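Local coordinates for protein estrogen receptor (Crassostrea gigas, PDB 4N1Y) that probably acts as a constitutively active nuclear receptor that regulates transcription, its ligand-binding domain having lost the hormone-operated switch of its vertebrate relatives, at residues V114-T117 / E118-Q122; R204-A207 / F208-L212; V218-C221 / D222-E226. All coordinates share one frame; numbering follows the deposited sequence.

Interaction 1. Residues V114-T117 / E118-Q122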
loop_
_atom_site.group_PDB
_atom_site.type_symbol
_atom_site.label_atom_id
_atom_site.label_comp_id
_atom_site.label_asym_id
_atom_site.label_seq_id
_atom_site.Cartn_x
_atom_site.Cartn_y
_atom_site.Cartn_z
ATOM N N VAL B 114 -2.717 7.278 23.220
ATOM C CA VAL B 114 -3.755 7.587 22.236
ATOM C C VAL B 114 -4.149 6.368 21.420
ATOM O O VAL B 114 -4.898 6.485 20.451
ATOM C CB VAL B 114 -3.322 8.694 21.252
ATOM C CG1 VAL B 114 -3.117 10.000 21.985
ATOM C CG2 VAL B 114 -2.053 8.296 20.507
ATOM N N GLU B 115 -3.597 5.213 21.780
ATOM C CA GLU B 115 -4.010 3.946 21.194
ATOM C C GLU B 115 -3.852 3.923 19.675
ATOM O O GLU B 115 -4.690 3.358 18.971
ATOM C CB GLU B 115 -5.457 3.668 21.593
ATOM C CG GLU B 115 -5.641 3.752 23.110
ATOM C CD GLU B 115 -7.085 3.629 23.557
ATOM O OE1 GLU B 115 -7.974 3.534 22.684
ATOM O OE2 GLU B 115 -7.331 3.673 24.784
ATOM N N MET B 116 -2.768 4.524 19.184
ATOM C CA MET B 116 -2.456 4.535 17.762
ATOM C C MET B 116 -1.079 3.944 17.531
ATOM O O MET B 116 -0.311 4.402 16.675
ATOM C CB MET B 116 -2.492 5.949 17.211
ATOM C CG MET B 116 -3.828 6.607 17.367
ATOM S SD MET B 116 -3.918 8.190 16.528
ATOM C CE MET B 116 -3.909 7.641 14.829
ATOM N N THR B 117 -0.746 2.945 18.329
ATOM C CA THR B 117 0.588 2.393 18.265
ATOM C C THR B 117 0.919 1.749 16.929
ATOM O O THR B 117 1.934 2.083 16.328
ATOM C CB THR B 117 0.799 1.381 19.384
ATOM O OG1 THR B 117 0.795 2.074 20.643
ATOM C CG2 THR B 117 2.118 0.727 19.229
ATOM N N GLU B 118 0.050 0.867 16.445
ATOM C CA GLU B 118 0.311 0.118 15.215
ATOM C C GLU B 118 0.468 1.107 14.082
ATOM O O GLU B 118 1.339 0.937 13.219
ATOM C CB GLU B 118 -0.772 -0.949 14.930
ATOM C CG GLU B 118 -1.822 -0.694 13.840
ATOM C CD GLU B 118 -2.833 -1.860 13.723
ATOM O OE1 GLU B 118 -2.613 -2.916 14.359
ATOM O OE2 GLU B 118 -3.852 -1.722 13.005
ATOM N N ILE B 119 -0.376 2.134 14.077
ATOM C CA ILE B 119 -0.249 3.184 13.079
ATOM C C ILE B 119 1.099 3.901 13.168
ATOM O O ILE B 119 1.856 3.922 12.198
ATOM C CB ILE B 119 -1.381 4.210 13.198
ATOM C CG1 ILE B 119 -2.712 3.561 12.798
ATOM C CG2 ILE B 119 -1.096 5.428 12.322
ATOM C CD1 ILE B 119 -3.920 4.396 13.120
ATOM N N PHE B 120 1.425 4.465 14.326
ATOM C CA PHE B 120 2.636 5.281 14.403
ATOM C C PHE B 120 3.921 4.465 14.322
ATOM O O PHE B 120 4.951 4.966 13.855
ATOM C CB PHE B 120 2.634 6.122 15.670
ATOM C CG PHE B 120 1.606 7.194 15.654
ATOM C CD1 PHE B 120 1.097 7.650 14.449
ATOM C CD2 PHE B 120 1.130 7.741 16.833
ATOM C CE1 PHE B 120 0.132 8.634 14.423
ATOM C CE2 PHE B 120 0.170 8.728 16.815
ATOM C CZ PHE B 120 -0.331 9.176 15.610
ATOM N N GLU B 121 3.853 3.199 14.725
ATOM C CA GLU B 121 5.025 2.340 14.627
ATOM C C GLU B 121 5.413 2.083 13.182
ATOM O O GLU B 121 6.586 1.994 12.856
ATOM C CB GLU B 121 4.771 1.014 15.326
ATOM C CG GLU B 121 5.290 0.948 16.738
ATOM C CD GLU B 121 5.084 -0.422 17.338
ATOM O OE1 GLU B 121 5.218 -1.423 16.600
ATOM O OE2 GLU B 121 4.851 -0.507 18.559
ATOM N N GLN B 122 4.417 1.988 12.315
ATOM C CA GLN B 122 4.656 1.836 10.900
ATOM C C GLN B 122 5.213 3.138 10.290
ATOM O O GLN B 122 6.175 3.128 9.512
ATOM C CB GLN B 122 3.368 1.395 10.216
ATOM C CG GLN B 122 3.552 0.890 8.803
ATOM C CD GLN B 122 2.316 0.196 8.286
ATOM O OE1 GLN B 122 1.197 0.503 8.703
ATOM N NE2 GLN B 122 2.509 -0.774 7.402
#
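The start of helix 117-132 is built round a Met-aromatic contact between Met116, its N-cap residue, and Phe120 one turn on. Met116 CB lies over one face of the Phe120 ring, 4.2 Å from its centroid, while SD comes in obliquely, 3.8 Å from CZ. With its CG beside the backbone N (chi1 -60°), the thioether runs past the rim of the ring, and the bend at chi3 (70°) turns CE to Ile119 CD1, 3.7 Å away. Methionine suits this spot, since its unbranched, flexible chain lets CB and SD meet Phe120 while CE reaches Ile119. The backbone repeats the pairing: Phe120 N donates to Met116 O at 2.9 Å, nearly straight (170°), and Glu121 N to Thr117 O. Thr117 and Glu121 lie side by side, pointing the same way, and Glu121 OE1 makes a salt bridge to Arg154 of the second subunit. On the same side of the Phe120 ring as Met116 CB, Val114 CG2 approaches obliquely; Trp111 meets the ring edge-to-face. Glu115, with positive phi, ends helix 108-113 in a Schellman motif, and Met116 takes the N-cap position of the next helix: a tight helix-to-helix corner of the nuclear-receptor ligand-binding domain.

Interaction 2. Residues R204-A207 / F208-L212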
loop_
_atom_site.group_PDB
_atom_site.type_symbol
_atom_site.label_atom_id
_atom_site.label_comp_id
_atom_site.label_asym_id
_atom_site.label_seq_id
_atom_site.Cartn_x
_atom_site.Cartn_y
_atom_site.Cartn_z
ATOM N N ARG B 204 -5.493 2.361 8.066
ATOM C CA ARG B 204 -5.717 2.173 9.483
ATOM C C ARG B 204 -5.983 3.509 10.146
ATOM O O ARG B 204 -6.815 3.609 11.051
ATOM C CB ARG B 204 -4.525 1.478 10.107
ATOM C CG ARG B 204 -4.391 0.063 9.614
ATOM C CD ARG B 204 -3.106 -0.560 10.071
ATOM N NE ARG B 204 -3.100 -1.982 9.778
ATOM C CZ ARG B 204 -2.023 -2.746 9.860
ATOM N NH1 ARG B 204 -0.863 -2.212 10.224
ATOM N NH2 ARG B 204 -2.104 -4.038 9.580
ATOM N N GLY B 205 -5.276 4.537 9.684
ATOM C CA GLY B 205 -5.480 5.884 10.180
ATOM C C GLY B 205 -6.918 6.330 10.043
ATOM O O GLY B 205 -7.555 6.726 11.025
ATOM N N ILE B 206 -7.442 6.221 8.828
ATOM C CA ILE B 206 -8.806 6.649 8.556
ATOM C C ILE B 206 -9.805 5.832 9.369
ATOM O O ILE B 206 -10.704 6.403 9.979
ATOM C CB ILE B 206 -9.124 6.550 7.054
ATOM C CG1 ILE B 206 -8.448 7.715 6.318
ATOM C CG2 ILE B 206 -10.637 6.551 6.809
ATOM C CD1 ILE B 206 -8.387 7.556 4.841
ATOM N N ALA B 207 -9.607 4.517 9.433
ATOM C CA ALA B 207 -10.489 3.659 10.215
ATOM C C ALA B 207 -10.513 4.091 11.666
ATOM O O ALA B 207 -11.581 4.141 12.287
ATOM C CB ALA B 207 -10.072 2.219 10.111
ATOM N N PHE B 208 -9.341 4.393 12.212
ATOM C CA PHE B 208 -9.266 4.845 13.602
ATOM C C PHE B 208 -10.010 6.164 13.814
ATOM O O PHE B 208 -10.763 6.313 14.772
ATOM C CB PHE B 208 -7.807 4.978 14.045
ATOM C CG PHE B 208 -7.646 5.458 15.463
ATOM C CD1 PHE B 208 -7.756 4.567 16.523
ATOM C CD2 PHE B 208 -7.334 6.778 15.733
ATOM C CE1 PHE B 208 -7.600 4.991 17.827
ATOM C CE2 PHE B 208 -7.172 7.207 17.034
ATOM C CZ PHE B 208 -7.300 6.313 18.083
ATOM N N PHE B 209 -9.810 7.113 12.908
ATOM C CA PHE B 209 -10.447 8.413 13.035
ATOM C C PHE B 209 -11.968 8.293 12.887
ATOM O O PHE B 209 -12.719 9.036 13.526
ATOM C CB PHE B 209 -9.869 9.386 12.016
ATOM C CG PHE B 209 -8.661 10.120 12.516
ATOM C CD1 PHE B 209 -7.517 9.430 12.877
ATOM C CD2 PHE B 209 -8.666 11.497 12.626
ATOM C CE1 PHE B 209 -6.410 10.098 13.338
ATOM C CE2 PHE B 209 -7.554 12.171 13.092
ATOM C CZ PHE B 209 -6.431 11.469 13.451
ATOM N N GLN B 210 -12.423 7.344 12.070
ATOM C CA GLN B 210 -13.848 7.121 11.926
ATOM C C GLN B 210 -14.439 6.673 13.256
ATOM O O GLN B 210 -15.532 7.103 13.631
ATOM C CB GLN B 210 -14.133 6.073 10.851
ATOM C CG GLN B 210 -13.830 6.511 9.429
ATOM C CD GLN B 210 -14.085 5.405 8.415
ATOM O OE1 GLN B 210 -13.729 4.249 8.643
ATOM N NE2 GLN B 210 -14.711 5.753 7.293
ATOM N N ARG B 211 -13.700 5.857 14.003
ATOM C CA ARG B 211 -14.205 5.347 15.276
ATOM C C ARG B 211 -14.067 6.392 16.377
ATOM O O ARG B 211 -14.810 6.386 17.350
ATOM C CB ARG B 211 -13.482 4.066 15.683
ATOM C CG ARG B 211 -13.955 2.802 14.985
ATOM C CD ARG B 211 -13.164 1.606 15.467
ATOM N NE ARG B 211 -11.766 1.934 15.701
ATOM C CZ ARG B 211 -10.891 1.109 16.269
ATOM N NH1 ARG B 211 -11.278 -0.109 16.654
ATOM N NH2 ARG B 211 -9.620 1.490 16.409
ATOM N N LEU B 212 -13.099 7.283 16.218
ATOM C CA LEU B 212 -12.980 8.459 17.070
ATOM C C LEU B 212 -14.188 9.343 16.875
ATOM O O LEU B 212 -14.788 9.825 17.848
ATOM C CB LEU B 212 -11.717 9.251 16.750
ATOM C CG LEU B 212 -10.563 9.102 17.736
ATOM C CD1 LEU B 212 -9.542 10.179 17.452
ATOM C CD2 LEU B 212 -11.058 9.161 19.162
#
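Gly205, having no side chain, meets the Phe209 ring through its carbonyl O, which lies obliquely to it, 3.3 Å from Phe209 CD1; that carbon sits in plane at the edge of the Phe208 ring. The two phenylalanines diverge because Phe208 CG is anti to the backbone N (chi1 179°) whereas Phe209 CG stands beside its own. Phe208 reaches Met116 and Ile119; Phe209 goes to Val42, Met79 and Phe220, so these adjacent rings fill separate hydrophobic seams. The third flat group, the Arg211 guanidinium, has Ala207 O oblique to it.

On another side of the helix Ile206 and Gln210 pass at a slant: Ile206 CG2 meets the amide carbon Gln210 CD at 4.0 Å, and Gln210 CG lies 3.2 Å from Ile206 O. Gln210 offers apolar carbons to the isoleucine and an amide whose NE2 makes a weak hydrogen bond to Leu228 O. Cutting Gln210 back to an alanine is likely to take away the carbons that pack on Ile206 CG2 and to leave Leu228 O without its weak donor.

Four i to i+4 backbone bonds run through these two turns, from Phe208 N to Arg204 O at 2.9 Å through Arg211 N to Ala207 O. The chemistry is divided: main-chain polarity is satisfied within the helix, aromatic rings face the core, and Arg204 makes a salt bridge across to Glu203 of the second subunit.

Interaction 3. Residues V218-C221 / D222-E226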
loop_
_atom_site.group_PDB
_atom_site.type_symbol
_atom_site.label_atom_id
_atom_site.label_comp_id
_atom_site.label_asym_id
_atom_site.label_seq_id
_atom_site.Cartn_x
_atom_site.Cartn_y
_atom_site.Cartn_z
ATOM N N VAL B 218 -14.055 13.070 21.135
ATOM C CA VAL B 218 -13.072 13.870 20.454
ATOM C C VAL B 218 -13.877 14.674 19.456
ATOM O O VAL B 218 -14.743 14.143 18.757
ATOM C CB VAL B 218 -12.003 13.001 19.758
ATOM C CG1 VAL B 218 -11.287 13.776 18.652
ATOM C CG2 VAL B 218 -11.025 12.446 20.783
ATOM N N THR B 219 -13.615 15.967 19.411
ATOM C CA THR B 219 -14.408 16.820 18.559
ATOM C C THR B 219 -13.752 17.046 17.207
ATOM O O THR B 219 -12.582 17.398 17.124
ATOM C CB THR B 219 -14.675 18.142 19.263
ATOM O OG1 THR B 219 -13.466 18.903 19.295
ATOM C CG2 THR B 219 -15.117 17.869 20.696
ATOM N N PHE B 220 -14.510 16.807 16.146
ATOM C CA PHE B 220 -14.011 17.020 14.788
ATOM C C PHE B 220 -14.676 18.208 14.155
ATOM O O PHE B 220 -15.885 18.355 14.293
ATOM C CB PHE B 220 -14.294 15.811 13.889
ATOM C CG PHE B 220 -13.531 14.575 14.244
ATOM C CD1 PHE B 220 -12.565 14.073 13.385
ATOM C CD2 PHE B 220 -13.810 13.883 15.410
ATOM C CE1 PHE B 220 -11.868 12.913 13.701
ATOM C CE2 PHE B 220 -13.120 12.725 15.733
ATOM C CZ PHE B 220 -12.150 12.236 14.879
ATOM N N CYS B 221 -13.941 19.055 13.443
ATOM C CA CYS B 221 -14.663 20.018 12.620
ATOM C C CYS B 221 -15.092 19.296 11.381
ATOM O O CYS B 221 -14.657 18.161 11.117
ATOM C CB CYS B 221 -13.882 21.296 12.264
ATOM S SG CYS B 221 -13.980 22.617 13.501
ATOM N N ASP B 222 -15.856 20.030 10.584
ATOM C CA ASP B 222 -16.640 19.485 9.505
ATOM C C ASP B 222 -15.794 19.086 8.316
ATOM O O ASP B 222 -16.127 18.126 7.630
ATOM C CB ASP B 222 -17.706 20.488 9.119
ATOM C CG ASP B 222 -18.615 20.823 10.283
ATOM O OD1 ASP B 222 -19.095 19.882 10.939
ATOM O OD2 ASP B 222 -18.854 22.018 10.556
ATOM N N LEU B 223 -14.682 19.782 8.098
ATOM C CA LEU B 223 -13.791 19.387 7.018
ATOM C C LEU B 223 -13.276 17.973 7.200
ATOM O O LEU B 223 -13.427 17.133 6.314
ATOM C CB LEU B 223 -12.609 20.335 6.914
ATOM C CG LEU B 223 -11.617 19.927 5.817
ATOM C CD1 LEU B 223 -12.204 20.047 4.423
ATOM C CD2 LEU B 223 -10.306 20.699 5.922
ATOM N N LEU B 224 -12.705 17.706 8.368
ATOM C CA LEU B 224 -12.176 16.387 8.664
ATOM C C LEU B 224 -13.335 15.396 8.672
ATOM O O LEU B 224 -13.231 14.253 8.221
ATOM C CB LEU B 224 -11.454 16.388 10.010
ATOM C CG LEU B 224 -10.412 15.298 10.199
ATOM C CD1 LEU B 224 -9.566 15.244 8.969
ATOM C CD2 LEU B 224 -9.550 15.592 11.391
ATOM N N LYS B 225 -14.446 15.857 9.217
ATOM C CA LYS B 225 -15.625 15.037 9.326
ATOM C C LYS B 225 -16.202 14.665 7.937
ATOM O O LYS B 225 -16.673 13.543 7.749
ATOM C CB LYS B 225 -16.626 15.749 10.223
ATOM C CG LYS B 225 -17.966 15.113 10.355
ATOM C CD LYS B 225 -18.908 16.141 10.962
ATOM C CE LYS B 225 -18.273 16.785 12.196
ATOM N NZ LYS B 225 -19.114 17.866 12.787
ATOM N N GLU B 226 -16.148 15.568 6.955
ATOM C CA GLU B 226 -16.645 15.206 5.616
ATOM C C GLU B 226 -15.702 14.171 5.007
ATOM O O GLU B 226 -16.137 13.261 4.297
ATOM C CB GLU B 226 -16.780 16.404 4.655
ATOM C CG GLU B 226 -17.569 17.618 5.156
ATOM C CD GLU B 226 -17.499 18.818 4.196
ATOM O OE1 GLU B 226 -16.414 19.044 3.623
ATOM O OE2 GLU B 226 -18.488 19.588 4.084
#
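Phe220 is where the loop 218-221 first meets the helix that follows. Its CD1 touches Leu224 CD2 at 3.9 Å, the leucine methyl lying obliquely to the ring. Leu224 CG is anti to the backbone N (chi1 -157°), which swings the branched end back toward the loop. The large flat phenylalanine can face two helices at once, for it also packs on Leu212 of helix 187-215. Lys225 CE, the carbon next to the ammonium, lies 3.5 Å from Phe220 O.

Next comes Cys221, at the N-cap position. Its carbonyl O accepts from Lys225 N at 3.0 Å, the donor lying in the carbonyl plane, in the first i to i+4 bond of helix 222-229. The side chain of Cys221 touches Lys43 and Glu46 of helix 34-56, placing the helix start beside that helix. By its place and sequence, 222-229 probably corresponds to the C-terminal activation (AF-2) helix of nuclear receptors.

Lys225 then bends at chi3 (-49°) and brings NZ round to Asp222 OD1, a 2.7 Å salt bridge that meets the oxygen nearly along its C-O axis. An aspartate suits the first helical turn, where its negative charge would interact favourably with the helix dipole. The chemistry is thus of two kinds: apolar packing of Phe220 on Leu224 joins loop to helix, while the salt bridge spans the helix's own first turn and would probably steady it.

Interactions 1 and 2 have centres about 12 Å apart and meet directly: Met116 CG packs on Phe208 CE2 at 3.4 Å, and Glu118 OE2 lies 3.3 Å from Arg204 NE in a long, weak ion pair. Interactions 2 and 3, again about 12 Å between centres, share an apolar seam in which Phe220 CZ lies 3.5 Å from Leu212 CB. Interactions 1 and 3 do not touch, their nearest atoms being about 8 Å apart, so helix 187-215 bridges them. Its segment 204-212 thereby connects the dimer side, where Arg204 and Glu121 make salt bridges to the second subunit, with the probable activation helix 222-229.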